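PDB 3RJA: carbohydrate oxidase from Microdochium nivale, which oxidises the C1 hydroxyl of mono-, oligo- and polysaccharides to the lactone, using a covalently bound FAD and reducing molecular oxygen to hydrogen peroxide. Local coordinates for residues T131-V135 / V308-Q314. Residue numbers count along the deposited sequence, not the author numbering.
Sequences TCPGV and VDFITPQ. With ZN (zinc ion), chain D; FAD (flavin-adenine dinucleotide), chain B.
This contact backs the covalent flavin site of a berberine-bridge-type FAD oxidase. The thioether runs from Cys-132 SG to FAD C6 at 1.8 Å, the 6-S-cysteinyl attachment known in this family. Cys-132 also lies next to the bound substrate analogue. Thr-131 N donates a hydrogen bond to FAD O4 at 3.0 Å. Both segments are loops; 131-135 precedes helix 137-142, while 308-314 precedes strand 318-326. Residues Cys-132 to Val-135 form a type I beta turn, with Pro-133 and Gly-134 at its corners. Its closing bond, Val-135 N to Cys-132 O, is weak at 3.4 Å. The segment 308-314 curves past this turn. CA atoms pair as Pro-133 with Val-308, 5.2 Å, and Gly-134 with Gln-314, 5.5 Å. Pro-133 packs against Val-308 and Phe-310: Pro-133 CB lies 3.3 Å from Val-308 O, 4.1 Å from Val-308 CB and 3.6 Å from Phe-310 CD1. Phe-310, chi1 m, presents its ring obliquely to Pro-133 and stacks on His-307. Gly-134 CA is 4.2 Å from Phe-310 CB. A CB on Gly-134 would clash with Gln-314 CG. Asp-309 is the centre of an inverse gamma turn and points away from 131-135. Zinc is bound by Asp-309 OD1 at 2.1 Å and Asp-309 OD2 at 2.3 Å, with two waters and His-114. Gln-314, with chi1 p and chi2 t, reaches both turn and cofactor. Gln-314 NE2 lies 3.3 Å from FAD C7M, and Gln-314 OE1 accepts a hydrogen bond from Gly-134 N at 3.1 Å, with an N-H...O angle of 145°.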
loop_
_atom_site.group_PDB
_atom_site.type_symbol
_atom_site.label_atom_id
_atom_site.label_comp_id
_atom_site.label_asym_id
_atom_site.label_seq_id
_atom_site.Cartn_x
_atom_site.Cartn_y
_atom_site.Cartn_z
ATOM N N THR A 131 -0.586 1.011 8.337
ATOM C CA THR A 131 -1.280 1.020 9.623
ATOM C C THR A 131 -2.358 -0.055 9.755
ATOM O O THR A 131 -2.766 -0.351 10.863
ATOM C CB THR A 131 -2.010 2.359 9.856
ATOM O OG1 THR A 131 -2.915 2.583 8.765
ATOM C CG2 THR A 131 -1.023 3.529 9.945
ATOM N N CYS A 132 -2.869 -0.577 8.640
ATOM C CA CYS A 132 -3.987 -1.509 8.701
ATOM C C CYS A 132 -3.499 -2.922 9.074
ATOM O O CYS A 132 -2.671 -3.492 8.371
ATOM C CB CYS A 132 -4.729 -1.514 7.349
ATOM S SG CYS A 132 -5.274 0.148 6.789
ATOM N N PRO A 133 -4.006 -3.494 10.179
ATOM C CA PRO A 133 -3.408 -4.769 10.637
ATOM C C PRO A 133 -3.653 -6.001 9.718
ATOM O O PRO A 133 -2.846 -6.924 9.733
ATOM C CB PRO A 133 -4.012 -4.967 12.035
ATOM C CG PRO A 133 -5.302 -4.172 12.011
ATOM C CD PRO A 133 -5.053 -2.997 11.096
ATOM N N GLY A 134 -4.721 -5.981 8.916
ATOM C CA GLY A 134 -5.049 -7.079 7.993
ATOM C C GLY A 134 -4.371 -7.070 6.627
ATOM O O GLY A 134 -4.428 -8.063 5.892
ATOM N N VAL A 135 -3.702 -5.960 6.292
ATOM C CA VAL A 135 -2.962 -5.878 5.033
ATOM C C VAL A 135 -1.910 -6.990 4.937
ATOM O O VAL A 135 -1.212 -7.280 5.898
ATOM C CB VAL A 135 -2.349 -4.467 4.835
ATOM C CG1 VAL A 135 -1.365 -4.432 3.662
ATOM C CG2 VAL A 135 -3.489 -3.475 4.572
ATOM N N VAL A 308 -4.394 -5.995 16.981
ATOM C CA VAL A 308 -3.613 -5.938 15.741
ATOM C C VAL A 308 -3.131 -7.258 15.197
ATOM O O VAL A 308 -2.814 -7.338 14.003
ATOM C CB VAL A 308 -2.410 -4.972 15.829
ATOM C CG1 VAL A 308 -2.900 -3.547 16.205
ATOM C CG2 VAL A 308 -1.377 -5.464 16.781
ATOM N N ASP A 309 -3.056 -8.292 16.038
ATOM C CA ASP A 309 -2.532 -9.572 15.549
ATOM C C ASP A 309 -3.577 -10.313 14.704
ATOM O O ASP A 309 -4.262 -11.217 15.192
ATOM C CB ASP A 309 -1.996 -10.432 16.701
ATOM C CG ASP A 309 -1.210 -11.655 16.219
ATOM O OD1 ASP A 309 -0.887 -11.782 15.022
ATOM O OD2 ASP A 309 -0.907 -12.518 17.051
ATOM N N PHE A 310 -3.690 -9.912 13.432
ATOM C CA PHE A 310 -4.627 -10.528 12.499
ATOM C C PHE A 310 -4.018 -11.709 11.772
ATOM O O PHE A 310 -2.944 -11.592 11.149
ATOM C CB PHE A 310 -5.136 -9.498 11.480
ATOM C CG PHE A 310 -6.313 -8.690 11.961
ATOM C CD1 PHE A 310 -6.163 -7.739 12.954
ATOM C CD2 PHE A 310 -7.575 -8.884 11.412
ATOM C CE1 PHE A 310 -7.270 -6.981 13.397
ATOM C CE2 PHE A 310 -8.680 -8.128 11.846
ATOM C CZ PHE A 310 -8.510 -7.165 12.834
ATOM N N ILE A 311 -4.692 -12.847 11.865
ATOM C CA ILE A 311 -4.348 -14.033 11.062
ATOM C C ILE A 311 -5.550 -14.472 10.196
ATOM O O ILE A 311 -5.536 -15.538 9.587
ATOM C CB ILE A 311 -3.861 -15.201 11.956
ATOM C CG1 ILE A 311 -4.931 -15.580 12.995
ATOM C CG2 ILE A 311 -2.513 -14.833 12.649
ATOM C CD1 ILE A 311 -4.666 -16.962 13.695
ATOM N N THR A 312 -6.576 -13.622 10.176
ATOM C CA THR A 312 -7.795 -13.740 9.379
ATOM C C THR A 312 -8.010 -12.390 8.664
ATOM O O THR A 312 -7.374 -11.407 9.034
ATOM C CB THR A 312 -9.037 -13.934 10.288
ATOM O OG1 THR A 312 -8.997 -12.952 11.327
ATOM C CG2 THR A 312 -9.054 -15.312 10.905
ATOM N N PRO A 313 -8.908 -12.335 7.654
ATOM C CA PRO A 313 -9.213 -11.070 6.951
ATOM C C PRO A 313 -9.847 -10.038 7.889
ATOM O O PRO A 313 -10.482 -10.435 8.843
ATOM C CB PRO A 313 -10.261 -11.490 5.905
ATOM C CG PRO A 313 -10.112 -12.978 5.738
ATOM C CD PRO A 313 -9.675 -13.476 7.101
ATOM N N GLN A 314 -9.718 -8.736 7.611
ATOM C CA GLN A 314 -10.545 -7.771 8.332
ATOM C C GLN A 314 -11.922 -7.680 7.675
ATOM O O GLN A 314 -12.132 -8.277 6.602
ATOM C CB GLN A 314 -9.870 -6.403 8.553
ATOM C CG GLN A 314 -9.040 -5.810 7.437
ATOM C CD GLN A 314 -8.447 -4.450 7.839
ATOM O OE1 GLN A 314 -7.254 -4.326 8.224
ATOM N NE2 GLN A 314 -9.283 -3.428 7.766
HETATM ZN ZN ZN D . 0.098 -13.569 15.314
HETATM P PA FAD B . -3.431 -8.660 -2.309
HETATM O O1A FAD B . -3.367 -10.054 -1.745
HETATM O O2A FAD B . -4.783 -8.248 -2.833
HETATM O O5B FAD B . -2.356 -8.530 -3.493
HETATM C C5B FAD B . -2.034 -7.246 -4.014
HETATM C C4B FAD B . -1.189 -7.431 -5.287
HETATM O O4B FAD B . 0.053 -8.050 -4.951
HETATM C C3B FAD B . -1.858 -8.335 -6.320
HETATM O O3B FAD B . -1.398 -7.960 -7.621
HETATM C C2B FAD B . -1.256 -9.692 -5.970
HETATM O O2B FAD B . -1.285 -10.669 -6.983
HETATM C C1B FAD B . 0.165 -9.281 -5.614
HETATM N N9A FAD B . 0.761 -10.256 -4.706
HETATM C C8A FAD B . 0.217 -10.793 -3.543
HETATM N N7A FAD B . 1.135 -11.658 -3.035
HETATM C C5A FAD B . 2.224 -11.655 -3.820
HETATM C C6A FAD B . 3.430 -12.358 -3.748
HETATM N N6A FAD B . 3.674 -13.217 -2.733
HETATM N N1A FAD B . 4.379 -12.118 -4.728
HETATM C C2A FAD B . 4.118 -11.241 -5.775
HETATM N N3A FAD B . 2.912 -10.575 -5.872
HETATM C C4A FAD B . 1.992 -10.783 -4.888
HETATM N N1 FAD B . -1.210 1.144 1.811
HETATM C C2 FAD B . -0.139 1.900 2.300
HETATM O O2 FAD B . 0.870 2.115 1.618
HETATM N N3 FAD B . -0.227 2.349 3.615
HETATM C C4 FAD B . -1.229 2.017 4.507
HETATM O O4 FAD B . -1.171 2.369 5.707
HETATM C C4X FAD B . -2.376 1.255 3.924
HETATM N N5 FAD B . -3.396 0.905 4.689
HETATM C C5X FAD B . -4.416 0.114 4.214
HETATM C C6 FAD B . -5.453 -0.330 5.074
HETATM C C7 FAD B . -6.405 -1.233 4.640
HETATM C C7M FAD B . -7.539 -1.696 5.579
HETATM C C8 FAD B . -6.261 -1.814 3.358
HETATM C C8M FAD B . -7.265 -2.828 2.846
HETATM C C9 FAD B . -5.295 -1.344 2.482
HETATM C C9A FAD B . -4.340 -0.394 2.896
HETATM N N10 FAD B . -3.256 -0.001 2.073
HETATM C C10 FAD B . -2.304 0.896 2.533
HETATM C "C1'" FAD B . -3.179 -0.520 0.669
HETATM C "C2'" FAD B . -2.264 -1.734 0.598
HETATM O "O2'" FAD B . -0.911 -1.309 0.701
HETATM C "C3'" FAD B . -2.436 -2.433 -0.732
HETATM O "O3'" FAD B . -3.799 -2.725 -0.955
HETATM C "C4'" FAD B . -1.581 -3.711 -0.759
HETATM O "O4'" FAD B . -1.262 -4.018 -2.081
HETATM C "C5'" FAD B . -2.290 -4.882 -0.073
HETATM O "O5'" FAD B . -1.463 -6.013 -0.099
HETATM P P FAD B . -2.144 -7.479 0.060
HETATM O O1P FAD B . -1.087 -8.541 0.109
HETATM O O2P FAD B . -3.062 -7.482 1.284
HETATM O O3P FAD B . -3.036 -7.498 -1.268
HETATM O O HOH W 1 1.609 -13.663 16.865
HETATM O O HOH W 2 -1.281 -15.115 15.554
#